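Local coordinates for protein DNA polymerase (Bacillus phage phi29, PDB 2PY5) that replicates the viral genome by protein-primed, strand-displacing DNA synthesis with high processivity and fidelity, and also carries a 3'-5' exonuclease activity, at residues R23-G28 against Y156-E161; E46-V51 against I71-R76; D219-Y224 against D325-N330. The protein carries 2 engineered substitutions. One frame throughout, in Å; residues are numbered along the deposited sequence.

Contact 1 (R23-G28 against Y156-E161)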
loop_
_atom_site.group_PDB
_atom_site.type_symbol
_atom_site.label_atom_id
_atom_site.label_comp_id
_atom_site.label_asym_id
_atom_site.label_seq_id
_atom_site.Cartn_x
_atom_site.Cartn_y
_atom_site.Cartn_z
ATOM N N ARG F 23 27.342 9.783 1.287
ATOM C CA ARG F 23 27.476 9.855 2.730
ATOM C C ARG F 23 26.428 10.767 3.349
ATOM O O ARG F 23 25.862 11.615 2.696
ATOM C CB ARG F 23 28.879 10.348 3.093
ATOM C CG ARG F 23 29.244 11.638 2.462
ATOM C CD ARG F 23 30.712 12.045 2.697
ATOM N NE ARG F 23 31.092 12.948 1.618
ATOM C CZ ARG F 23 30.740 14.232 1.517
ATOM N NH1 ARG F 23 30.048 14.847 2.463
ATOM N NH2 ARG F 23 31.080 14.905 0.444
ATOM N N VAL F 24 26.205 10.583 4.637
ATOM C CA VAL F 24 25.354 11.479 5.427
ATOM C C VAL F 24 26.070 12.823 5.620
ATOM O O VAL F 24 27.242 12.854 6.028
ATOM C CB VAL F 24 25.040 10.828 6.800
ATOM C CG1 VAL F 24 24.349 11.804 7.753
ATOM C CG2 VAL F 24 24.186 9.580 6.593
ATOM N N TRP F 25 25.391 13.925 5.291
ATOM C CA TRP F 25 25.914 15.259 5.611
ATOM C C TRP F 25 25.160 15.941 6.751
ATOM O O TRP F 25 25.626 16.933 7.289
ATOM C CB TRP F 25 25.998 16.171 4.377
ATOM C CG TRP F 25 24.683 16.549 3.724
ATOM C CD1 TRP F 25 24.133 15.958 2.633
ATOM C CD2 TRP F 25 23.810 17.623 4.087
ATOM N NE1 TRP F 25 22.974 16.599 2.279
ATOM C CE2 TRP F 25 22.745 17.623 3.160
ATOM C CE3 TRP F 25 23.832 18.605 5.090
ATOM C CZ2 TRP F 25 21.691 18.540 3.228
ATOM C CZ3 TRP F 25 22.785 19.527 5.149
ATOM C CH2 TRP F 25 21.731 19.485 4.220
ATOM N N ALA F 26 23.994 15.400 7.112
ATOM C CA ALA F 26 23.263 15.872 8.286
ATOM C C ALA F 26 22.442 14.756 8.902
ATOM O O ALA F 26 21.960 13.880 8.197
ATOM C CB ALA F 26 22.349 17.045 7.935
ATOM N N TYR F 27 22.326 14.781 10.232
ATOM C CA TYR F 27 21.377 13.939 10.948
ATOM C C TYR F 27 20.547 14.814 11.873
ATOM O O TYR F 27 20.971 15.902 12.273
ATOM C CB TYR F 27 22.089 12.868 11.782
ATOM C CG TYR F 27 22.791 13.397 13.034
ATOM C CD1 TYR F 27 22.081 13.652 14.216
ATOM C CD2 TYR F 27 24.159 13.659 13.035
ATOM C CE1 TYR F 27 22.731 14.138 15.364
ATOM C CE2 TYR F 27 24.802 14.130 14.177
ATOM C CZ TYR F 27 24.072 14.374 15.340
ATOM O OH TYR F 27 24.700 14.859 16.477
ATOM N N GLY F 28 19.377 14.305 12.240
ATOM C CA GLY F 28 18.570 14.909 13.283
ATOM C C GLY F 28 17.917 13.796 14.065
ATOM O O GLY F 28 17.538 12.765 13.492
ATOM N N TYR F 156 30.876 19.842 5.981
ATOM C CA TYR F 156 30.068 20.957 5.497
ATOM C C TYR F 156 29.177 21.509 6.612
ATOM O O TYR F 156 28.516 20.745 7.344
ATOM C CB TYR F 156 29.224 20.509 4.286
ATOM C CG TYR F 156 28.085 21.428 3.925
ATOM C CD1 TYR F 156 28.301 22.548 3.139
ATOM C CD2 TYR F 156 26.790 21.164 4.343
ATOM C CE1 TYR F 156 27.267 23.396 2.798
ATOM C CE2 TYR F 156 25.749 22.023 4.010
ATOM C CZ TYR F 156 25.993 23.124 3.231
ATOM O OH TYR F 156 24.970 23.972 2.883
ATOM N N LYS F 157 29.194 22.835 6.737
ATOM C CA LYS F 157 28.436 23.554 7.757
ATOM C C LYS F 157 26.964 23.691 7.372
ATOM O O LYS F 157 26.630 24.340 6.379
ATOM C CB LYS F 157 29.050 24.940 7.942
ATOM C CG LYS F 157 28.327 25.875 8.894
ATOM C CD LYS F 157 29.225 27.051 9.232
ATOM C CE LYS F 157 28.465 28.253 9.739
ATOM N NZ LYS F 157 29.397 29.398 9.967
ATOM N N ILE F 158 26.091 23.104 8.182
ATOM C CA ILE F 158 24.652 23.153 7.941
ATOM C C ILE F 158 24.134 24.587 8.101
ATOM O O ILE F 158 24.423 25.245 9.106
ATOM C CB ILE F 158 23.886 22.212 8.914
ATOM C CG1 ILE F 158 24.375 20.761 8.779
ATOM C CG2 ILE F 158 22.396 22.268 8.641
ATOM C CD1 ILE F 158 23.866 19.845 9.888
ATOM N N THR F 159 23.398 25.078 7.102
ATOM C CA THR F 159 22.855 26.439 7.139
ATOM C C THR F 159 21.637 26.496 8.069
ATOM O O THR F 159 21.051 25.465 8.378
ATOM C CB THR F 159 22.453 26.955 5.733
ATOM O OG1 THR F 159 21.321 26.221 5.247
ATOM C CG2 THR F 159 23.621 26.845 4.744
ATOM N N PRO F 160 21.267 27.702 8.536
ATOM C CA PRO F 160 20.034 27.833 9.326
ATOM C C PRO F 160 18.789 27.296 8.607
ATOM O O PRO F 160 17.919 26.689 9.244
ATOM C CB PRO F 160 19.925 29.342 9.556
ATOM C CG PRO F 160 21.315 29.829 9.464
ATOM C CD PRO F 160 21.974 28.986 8.421
ATOM N N GLU F 161 18.736 27.501 7.291
ATOM C CA GLU F 161 17.619 27.053 6.452
ATOM C C GLU F 161 17.553 25.520 6.355
ATOM O O GLU F 161 16.478 24.913 6.495
ATOM C CB GLU F 161 17.743 27.672 5.052
ATOM C CG GLU F 161 17.579 29.196 5.016
ATOM C CD GLU F 161 18.871 29.993 5.299
ATOM O OE1 GLU F 161 19.939 29.401 5.583
ATOM O OE2 GLU F 161 18.808 31.236 5.237
HETATM O O HOH W 1 27.800 18.250 6.460
#
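Trp25 is the first residue of 23-28 to meet 156-161, and it takes the largest share of the contact. Its CG sits between the backbone N and the carbonyl carbon (chi1 65°). This brings the indole alongside Tyr156, with both side chains pointing the same way. The two rings form an offset T-shaped pair. The tyrosine presents its edge, and the ring planes stand at 85°. The centroid of the Trp25 six-membered ring is 5.7 Å from that of Tyr156. The closest carbons are Trp25 CE3 and Tyr156 CD2, 4.0 Å apart. Ile158 meets the same indole at its edge, with CG1 4.2 Å from Trp25 CZ3.

The backbones are joined here through one water. It donates to Trp25 O at 2.7 Å and to Tyr156 O at 2.7 Å. Tyr156 O also accepts from Asn42 ND2, so this loop carbonyl has two polar partners.

Ala26 comes next. Its CB points toward the loop and meets Ile158 CD1 at 3.7 Å. Trp25 and Ala26 both pair with Glu14 of strand 8-15 and make a classic beta bulge. Tyr27 then turns its side chain away from 156-161.

This is the exonuclease domain of the polymerase. Trp25 packs on Glu14, which is essential for exonucleolysis. Thr159 is the N-cap of helix 160-182, whose first turns supply Glu162 to Trp25 and Ile166 to Ala26. Ile158 also touches Ile40 of strand 38-41, so the loop before the helix lies over this end of the mixed sheet.

Contact 2 (E46-V51 against I71-R76)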
loop_
_atom_site.group_PDB
_atom_site.type_symbol
_atom_site.label_atom_id
_atom_site.label_comp_id
_atom_site.label_asym_id
_atom_site.label_seq_id
_atom_site.Cartn_x
_atom_site.Cartn_y
_atom_site.Cartn_z
ATOM N N GLU F 46 29.139 10.718 14.851
ATOM C CA GLU F 46 28.567 11.314 16.043
ATOM C C GLU F 46 27.177 10.735 16.318
ATOM O O GLU F 46 26.859 10.390 17.468
ATOM C CB GLU F 46 28.471 12.816 15.855
ATOM C CG GLU F 46 28.054 13.557 17.080
ATOM C CD GLU F 46 28.162 15.039 16.876
ATOM O OE1 GLU F 46 27.206 15.632 16.333
ATOM O OE2 GLU F 46 29.228 15.606 17.233
ATOM N N PHE F 47 26.362 10.652 15.269
ATOM C CA PHE F 47 24.993 10.121 15.395
ATOM C C PHE F 47 25.038 8.684 15.916
ATOM O O PHE F 47 24.316 8.312 16.858
ATOM C CB PHE F 47 24.280 10.135 14.046
ATOM C CG PHE F 47 22.885 9.528 14.102
ATOM C CD1 PHE F 47 21.837 10.259 14.675
ATOM C CD2 PHE F 47 22.619 8.264 13.595
ATOM C CE1 PHE F 47 20.551 9.712 14.764
ATOM C CE2 PHE F 47 21.328 7.726 13.670
ATOM C CZ PHE F 47 20.303 8.468 14.258
ATOM N N MET F 48 25.869 7.868 15.288
ATOM C CA MET F 48 25.916 6.441 15.631
ATOM C C MET F 48 26.474 6.201 17.053
ATOM O O MET F 48 26.060 5.259 17.738
ATOM C CB MET F 48 26.712 5.648 14.589
ATOM C CG MET F 48 26.012 5.599 13.255
ATOM S SD MET F 48 24.356 4.854 13.300
ATOM C CE MET F 48 24.710 3.182 13.890
ATOM N N ALA F 49 27.418 7.021 17.503
ATOM C CA ALA F 49 27.868 6.933 18.890
ATOM C C ALA F 49 26.671 7.111 19.841
ATOM O O ALA F 49 26.549 6.387 20.819
ATOM C CB ALA F 49 28.969 7.977 19.182
ATOM N N TRP F 50 25.798 8.063 19.521
ATOM C CA TRP F 50 24.581 8.307 20.281
ATOM C C TRP F 50 23.637 7.092 20.193
ATOM O O TRP F 50 23.119 6.617 21.228
ATOM C CB TRP F 50 23.901 9.592 19.782
ATOM C CG TRP F 50 22.529 9.806 20.354
ATOM C CD1 TRP F 50 22.227 10.326 21.583
ATOM C CD2 TRP F 50 21.275 9.507 19.722
ATOM N NE1 TRP F 50 20.865 10.357 21.754
ATOM C CE2 TRP F 50 20.257 9.871 20.631
ATOM C CE3 TRP F 50 20.909 8.976 18.474
ATOM C CZ2 TRP F 50 18.904 9.705 20.338
ATOM C CZ3 TRP F 50 19.555 8.816 18.184
ATOM C CH2 TRP F 50 18.570 9.197 19.116
ATOM N N VAL F 51 23.440 6.585 18.982
ATOM C CA VAL F 51 22.609 5.388 18.770
ATOM C C VAL F 51 23.068 4.254 19.693
ATOM O O VAL F 51 22.245 3.572 20.306
ATOM C CB VAL F 51 22.669 4.886 17.309
ATOM C CG1 VAL F 51 21.985 3.512 17.165
ATOM C CG2 VAL F 51 22.077 5.912 16.343
ATOM N N ILE F 71 23.528 0.596 8.039
ATOM C CA ILE F 71 24.168 -0.717 7.876
ATOM C C ILE F 71 25.584 -0.581 7.290
ATOM O O ILE F 71 26.507 -1.280 7.729
ATOM C CB ILE F 71 23.277 -1.720 7.124
ATOM C CG1 ILE F 71 22.021 -2.005 7.954
ATOM C CG2 ILE F 71 24.019 -3.047 6.919
ATOM C CD1 ILE F 71 21.042 -2.944 7.271
ATOM N N ASN F 72 25.752 0.304 6.304
ATOM C CA ASN F 72 27.092 0.608 5.806
ATOM C C ASN F 72 28.027 1.015 6.953
ATOM O O ASN F 72 29.179 0.617 6.994
ATOM C CB ASN F 72 27.050 1.715 4.744
ATOM C CG ASN F 72 26.842 1.172 3.339
ATOM O OD1 ASN F 72 25.688 1.018 2.873
ATOM N ND2 ASN F 72 27.918 0.850 2.675
ATOM N N TRP F 73 27.530 1.807 7.896
ATOM C CA TRP F 73 28.360 2.224 9.031
ATOM C C TRP F 73 28.656 1.040 9.952
ATOM O O TRP F 73 29.801 0.810 10.326
ATOM C CB TRP F 73 27.684 3.346 9.820
ATOM C CG TRP F 73 28.528 3.920 10.931
ATOM C CD1 TRP F 73 29.332 5.024 10.857
ATOM C CD2 TRP F 73 28.664 3.421 12.275
ATOM N NE1 TRP F 73 29.954 5.240 12.047
ATOM C CE2 TRP F 73 29.568 4.278 12.943
ATOM C CE3 TRP F 73 28.114 2.346 12.976
ATOM C CZ2 TRP F 73 29.934 4.089 14.275
ATOM C CZ3 TRP F 73 28.461 2.160 14.294
ATOM C CH2 TRP F 73 29.385 3.021 14.931
ATOM N N LEU F 74 27.613 0.276 10.292
ATOM C CA LEU F 74 27.764 -0.837 11.207
ATOM C C LEU F 74 28.853 -1.779 10.714
ATOM O O LEU F 74 29.724 -2.157 11.466
ATOM C CB LEU F 74 26.429 -1.581 11.401
ATOM C CG LEU F 74 25.379 -0.822 12.201
ATOM C CD1 LEU F 74 24.016 -1.462 11.995
ATOM C CD2 LEU F 74 25.721 -0.804 13.691
ATOM N N GLU F 75 28.795 -2.119 9.422
ATOM C CA GLU F 75 29.730 -3.064 8.805
ATOM C C GLU F 75 31.173 -2.577 8.808
ATOM O O GLU F 75 32.087 -3.395 8.742
ATOM C CB GLU F 75 29.281 -3.370 7.375
ATOM C CG GLU F 75 28.000 -4.220 7.319
ATOM C CD GLU F 75 28.259 -5.683 7.605
ATOM O OE1 GLU F 75 29.380 -6.165 7.308
ATOM O OE2 GLU F 75 27.338 -6.377 8.100
ATOM N N ARG F 76 31.378 -1.259 8.868
ATOM C CA ARG F 76 32.728 -0.689 8.900
ATOM C C ARG F 76 33.218 -0.338 10.300
ATOM O O ARG F 76 34.358 0.100 10.477
ATOM C CB ARG F 76 32.772 0.552 8.015
ATOM C CG ARG F 76 32.641 0.252 6.528
ATOM C CD ARG F 76 32.509 1.530 5.772
ATOM N NE ARG F 76 32.579 1.340 4.320
ATOM C CZ ARG F 76 31.548 0.938 3.579
ATOM N NH1 ARG F 76 30.375 0.673 4.119
ATOM N NH2 ARG F 76 31.695 0.802 2.273
#
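Met48 lies across one face of the Trp73 indole, in a CH-pi and Met-aromatic contact between helices 44-54 and 63-76. The two helices are linked through strand 57-60 of the mixed exonuclease sheet. Both reach Ile105 of strand 100-110, helix 44-54 through Val51 and helix 63-76 through Leu74.

The tight part is the Met48-Trp73 pair. Met48 CB sits over the centre of the six-membered ring, 3.5 Å from the Trp73 centroid and only 9° off the ring normal. Met48 CG follows over the ring fusion, 3.6 Å from Trp73 CD2. The thioether chain then bends at chi2 and chi3 (-59° and -61°). This folds the methyl back onto the indole, with Met48 CE 3.6 Å from Trp73 CE3. The same methyl also reaches Leu74, with Met48 CE 4.1 Å from Leu74 CD2. The sulfur stands farther off and obliquely, with Met48 SD 5.0 Å from the Trp73 six-membered ring centroid. Met48 and Trp73 run past one another head to tail, and Met48 CB, CG and CE all rest on the indole.

The outer side is looser. Glu46 and Ala49 are exposed and add nothing appreciable to the contact. Trp73 is itself partly exposed. Its NE1 bonds to Asp45 OD1, one residue before segment 46-51, which ties the polar edge of the indole to the partner helix.

Just before Trp73, Ile71 and Asn72 of helix 63-76 pack on strands 402-406 and 412-416 of the TPR2 region. Near the end of this helix, the Arg76 side chain reaches back one turn. Arg76 NH1 donates to Asn72 O at 3.1 Å, from above the carbonyl plane.

Contact 3 (D219-Y224 against D325-N330). With nucleotides of chain C.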
loop_
_atom_site.group_PDB
_atom_site.type_symbol
_atom_site.label_atom_id
_atom_site.label_comp_id
_atom_site.label_asym_id
_atom_site.label_seq_id
_atom_site.Cartn_x
_atom_site.Cartn_y
_atom_site.Cartn_z
ATOM N N ASP F 219 -3.019 -23.495 3.139
ATOM C CA ASP F 219 -2.877 -22.058 2.956
ATOM C C ASP F 219 -2.364 -21.733 1.552
ATOM O O ASP F 219 -2.812 -20.785 0.941
ATOM C CB ASP F 219 -1.936 -21.453 4.001
ATOM C CG ASP F 219 -1.990 -19.954 3.999
ATOM O OD1 ASP F 219 -1.046 -19.330 3.467
ATOM O OD2 ASP F 219 -3.023 -19.401 4.478
ATOM N N LYS F 220 -1.396 -22.512 1.076
ATOM C CA LYS F 220 -0.828 -22.316 -0.248
ATOM C C LYS F 220 -1.905 -22.446 -1.345
ATOM O O LYS F 220 -1.950 -21.639 -2.257
ATOM C CB LYS F 220 0.319 -23.305 -0.487
ATOM C CG LYS F 220 1.023 -23.138 -1.816
ATOM C CD LYS F 220 2.333 -23.957 -1.873
ATOM N N GLU F 221 -2.772 -23.451 -1.227
ATOM C CA GLU F 221 -3.890 -23.607 -2.180
ATOM C C GLU F 221 -4.850 -22.427 -2.146
ATOM O O GLU F 221 -5.239 -21.891 -3.183
ATOM C CB GLU F 221 -4.660 -24.917 -1.935
ATOM C CG GLU F 221 -3.835 -26.161 -2.177
ATOM C CD GLU F 221 -4.649 -27.445 -2.155
ATOM O OE1 GLU F 221 -4.081 -28.494 -2.535
ATOM O OE2 GLU F 221 -5.855 -27.407 -1.806
ATOM N N VAL F 222 -5.229 -22.010 -0.939
ATOM C CA VAL F 222 -6.102 -20.854 -0.792
ATOM C C VAL F 222 -5.460 -19.629 -1.474
ATOM O O VAL F 222 -6.123 -18.871 -2.162
ATOM C CB VAL F 222 -6.418 -20.559 0.696
ATOM C CG1 VAL F 222 -7.258 -19.284 0.856
ATOM C CG2 VAL F 222 -7.163 -21.760 1.329
ATOM N N ARG F 223 -4.149 -19.460 -1.269
ATOM C CA ARG F 223 -3.437 -18.288 -1.725
ATOM C C ARG F 223 -3.406 -18.176 -3.251
ATOM O O ARG F 223 -3.354 -17.075 -3.795
ATOM C CB ARG F 223 -2.024 -18.293 -1.144
ATOM C CG ARG F 223 -1.120 -17.102 -1.527
ATOM C CD ARG F 223 0.218 -17.137 -0.776
ATOM N NE ARG F 223 -0.065 -17.255 0.644
ATOM C CZ ARG F 223 -0.511 -16.272 1.401
ATOM N NH1 ARG F 223 -0.572 -15.022 0.941
ATOM N NH2 ARG F 223 -0.833 -16.538 2.657
ATOM N N TYR F 224 -3.480 -19.312 -3.941
ATOM C CA TYR F 224 -3.567 -19.266 -5.402
ATOM C C TYR F 224 -4.774 -18.456 -5.880
ATOM O O TYR F 224 -4.774 -17.955 -7.000
ATOM C CB TYR F 224 -3.638 -20.660 -6.026
ATOM C CG TYR F 224 -2.451 -21.571 -5.824
ATOM C CD1 TYR F 224 -2.635 -22.893 -5.485
ATOM C CD2 TYR F 224 -1.152 -21.103 -5.971
ATOM C CE1 TYR F 224 -1.569 -23.745 -5.301
ATOM C CE2 TYR F 224 -0.067 -21.959 -5.786
ATOM C CZ TYR F 224 -0.287 -23.266 -5.444
ATOM O OH TYR F 224 0.790 -24.148 -5.263
ATOM N N ASP F 325 -4.696 -22.536 -15.760
ATOM C CA ASP F 325 -4.780 -23.322 -14.542
ATOM C C ASP F 325 -5.081 -22.344 -13.409
ATOM O O ASP F 325 -4.216 -21.550 -13.032
ATOM C CB ASP F 325 -3.492 -24.089 -14.292
ATOM C CG ASP F 325 -3.626 -25.083 -13.161
ATOM O OD1 ASP F 325 -3.878 -24.666 -12.042
ATOM O OD2 ASP F 325 -3.448 -26.289 -13.391
ATOM N N LEU F 326 -6.307 -22.388 -12.908
ATOM C CA LEU F 326 -6.796 -21.354 -12.011
ATOM C C LEU F 326 -7.369 -21.924 -10.732
ATOM O O LEU F 326 -8.030 -22.943 -10.749
ATOM C CB LEU F 326 -7.901 -20.565 -12.708
ATOM C CG LEU F 326 -7.554 -19.927 -14.059
ATOM C CD1 LEU F 326 -8.833 -19.569 -14.807
ATOM C CD2 LEU F 326 -6.674 -18.722 -13.857
ATOM N N TRP F 327 -7.133 -21.219 -9.624
ATOM C CA TRP F 327 -7.863 -21.433 -8.382
ATOM C C TRP F 327 -8.728 -20.195 -8.175
ATOM O O TRP F 327 -8.184 -19.094 -8.032
ATOM C CB TRP F 327 -6.895 -21.586 -7.224
ATOM C CG TRP F 327 -6.097 -22.828 -7.271
ATOM C CD1 TRP F 327 -5.053 -23.094 -8.102
ATOM C CD2 TRP F 327 -6.269 -23.989 -6.451
ATOM N NE1 TRP F 327 -4.551 -24.358 -7.848
ATOM C CE2 TRP F 327 -5.278 -24.917 -6.830
ATOM C CE3 TRP F 327 -7.145 -24.325 -5.407
ATOM C CZ2 TRP F 327 -5.151 -26.167 -6.223
ATOM C CZ3 TRP F 327 -7.027 -25.580 -4.819
ATOM C CH2 TRP F 327 -6.039 -26.479 -5.224
ATOM N N LEU F 328 -10.048 -20.378 -8.156
ATOM C CA LEU F 328 -11.007 -19.266 -8.137
ATOM C C LEU F 328 -11.991 -19.391 -7.001
ATOM O O LEU F 328 -12.587 -20.448 -6.806
ATOM C CB LEU F 328 -11.808 -19.219 -9.451
ATOM C CG LEU F 328 -10.989 -19.060 -10.743
ATOM C CD1 LEU F 328 -11.892 -19.178 -11.938
ATOM C CD2 LEU F 328 -10.290 -17.728 -10.744
ATOM N N SER F 329 -12.193 -18.292 -6.282
ATOM C CA SER F 329 -13.350 -18.198 -5.392
ATOM C C SER F 329 -14.627 -18.410 -6.205
ATOM O O SER F 329 -14.670 -18.159 -7.416
ATOM C CB SER F 329 -13.383 -16.824 -4.720
ATOM O OG SER F 329 -13.790 -15.793 -5.631
ATOM N N ASN F 330 -15.717 -18.814 -5.562
ATOM C CA ASN F 330 -16.964 -18.982 -6.300
ATOM C C ASN F 330 -17.457 -17.666 -6.937
ATOM O O ASN F 330 -18.116 -17.683 -7.976
ATOM C CB ASN F 330 -18.082 -19.625 -5.441
ATOM C CG ASN F 330 -18.392 -18.846 -4.172
ATOM O OD1 ASN F 330 -17.681 -18.974 -3.176
ATOM N ND2 ASN F 330 -19.480 -18.061 -4.198
ATOM P P DT C 6 1.491 -13.056 -1.592
ATOM O OP1 DT C 6 0.580 -14.152 -1.964
ATOM O OP2 DT C 6 2.476 -13.182 -0.481
ATOM O "O5'" DT C 6 2.337 -12.618 -2.883
ATOM C "C5'" DT C 6 1.742 -12.552 -4.165
ATOM C "C4'" DT C 6 2.819 -12.217 -5.175
ATOM O "O4'" DT C 6 3.192 -10.832 -4.963
ATOM C "C3'" DT C 6 4.105 -13.046 -5.052
ATOM O "O3'" DT C 6 4.620 -13.435 -6.337
ATOM C "C2'" DT C 6 5.058 -12.112 -4.315
ATOM C "C1'" DT C 6 4.592 -10.740 -4.796
ATOM N N1 DT C 6 4.898 -9.577 -3.873
ATOM C C2 DT C 6 5.420 -8.421 -4.425
ATOM O O2 DT C 6 5.648 -8.298 -5.620
ATOM N N3 DT C 6 5.664 -7.413 -3.517
ATOM C C4 DT C 6 5.452 -7.436 -2.148
ATOM O O4 DT C 6 5.712 -6.472 -1.431
ATOM C C5 DT C 6 4.902 -8.674 -1.635
ATOM C C7 DT C 6 4.625 -8.836 -0.169
ATOM C C6 DT C 6 4.655 -9.668 -2.507
HETATM O O HOH W 2 -5.130 -19.113 -9.569
#
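The Trp327 indole carries Tyr224 and Glu221 over one face, and His287 of strand 283-294 also stacks on this ring. Tyr224 CD1 lies 3.4 Å from Trp327 NE1, toward the rim of the indole. The tyrosine ring meets the five-membered ring obliquely, with the planes at 40°. The backbone Lys220 O sits over the centre of one face of the Tyr224 ring.

Glu221 covers the six-membered end, with CB over the indole face. Its chain, extended beyond CG, puts Glu221 CD 3.5 Å from Trp327 CH2. The carboxylate is turned 42° from the ring.

Arg223 faces the other way, toward DNA. Asp219 OD1 and OP1 of DT6 of chain C both lie at the edge of the guanidinium, in its plane. Asp219 OD1 takes Arg223 NH2 on its syn lone pair at 2.9 Å, in a salt bridge. Arg223 NH1 donates to DT6 OP1 at 3.2 Å, nearly straight at 172°, and also bonds to Ala394 O. Asp219 is held in turn by Thr427.

One water joins the backbones, donating to Tyr224 O at 2.8 Å and accepting from Trp327 N at 2.9 Å. Arg227, the variable residue of the YxGG motif, bonds to Trp327 O.

The contact sets the end of helix 216-223 against a strand of the polymerization region. On the strand side Tyr224 and the Glu221 side chain, carboxylate included, cover the indole. On the DNA side Arg223, paired with Asp219, makes one hydrogen bond to a phosphate oxygen. This fits the DNA-binding role of region 192-229, with Asp219 probably helping to orient Arg223.

In the fold
Contacts 1 and 2 are neighbours in the exonuclease domain, with centres 17 Å apart. Contact 2 is nested inside the chain loop closed by contact 1. They meet where Tyr27 OH lies 2.6 Å from Glu46 OE1, probably hydrogen-bonded. Contact 1 is nearer the exonuclease site: the Trp25 side chain is about 3 Å from that of Glu14, essential for exonucleolysis. In contact 2 the Met48 side chain is about 9 Å from that of Ala66, an engineered residue at another essential position. Contact 3 lies far off, its centre 52 Å from that of contact 1 and 46 Å from that of contact 2. Its Arg223 hydrogen-bonds a phosphate of chain C, where the 192-229 region meets the polymerization region.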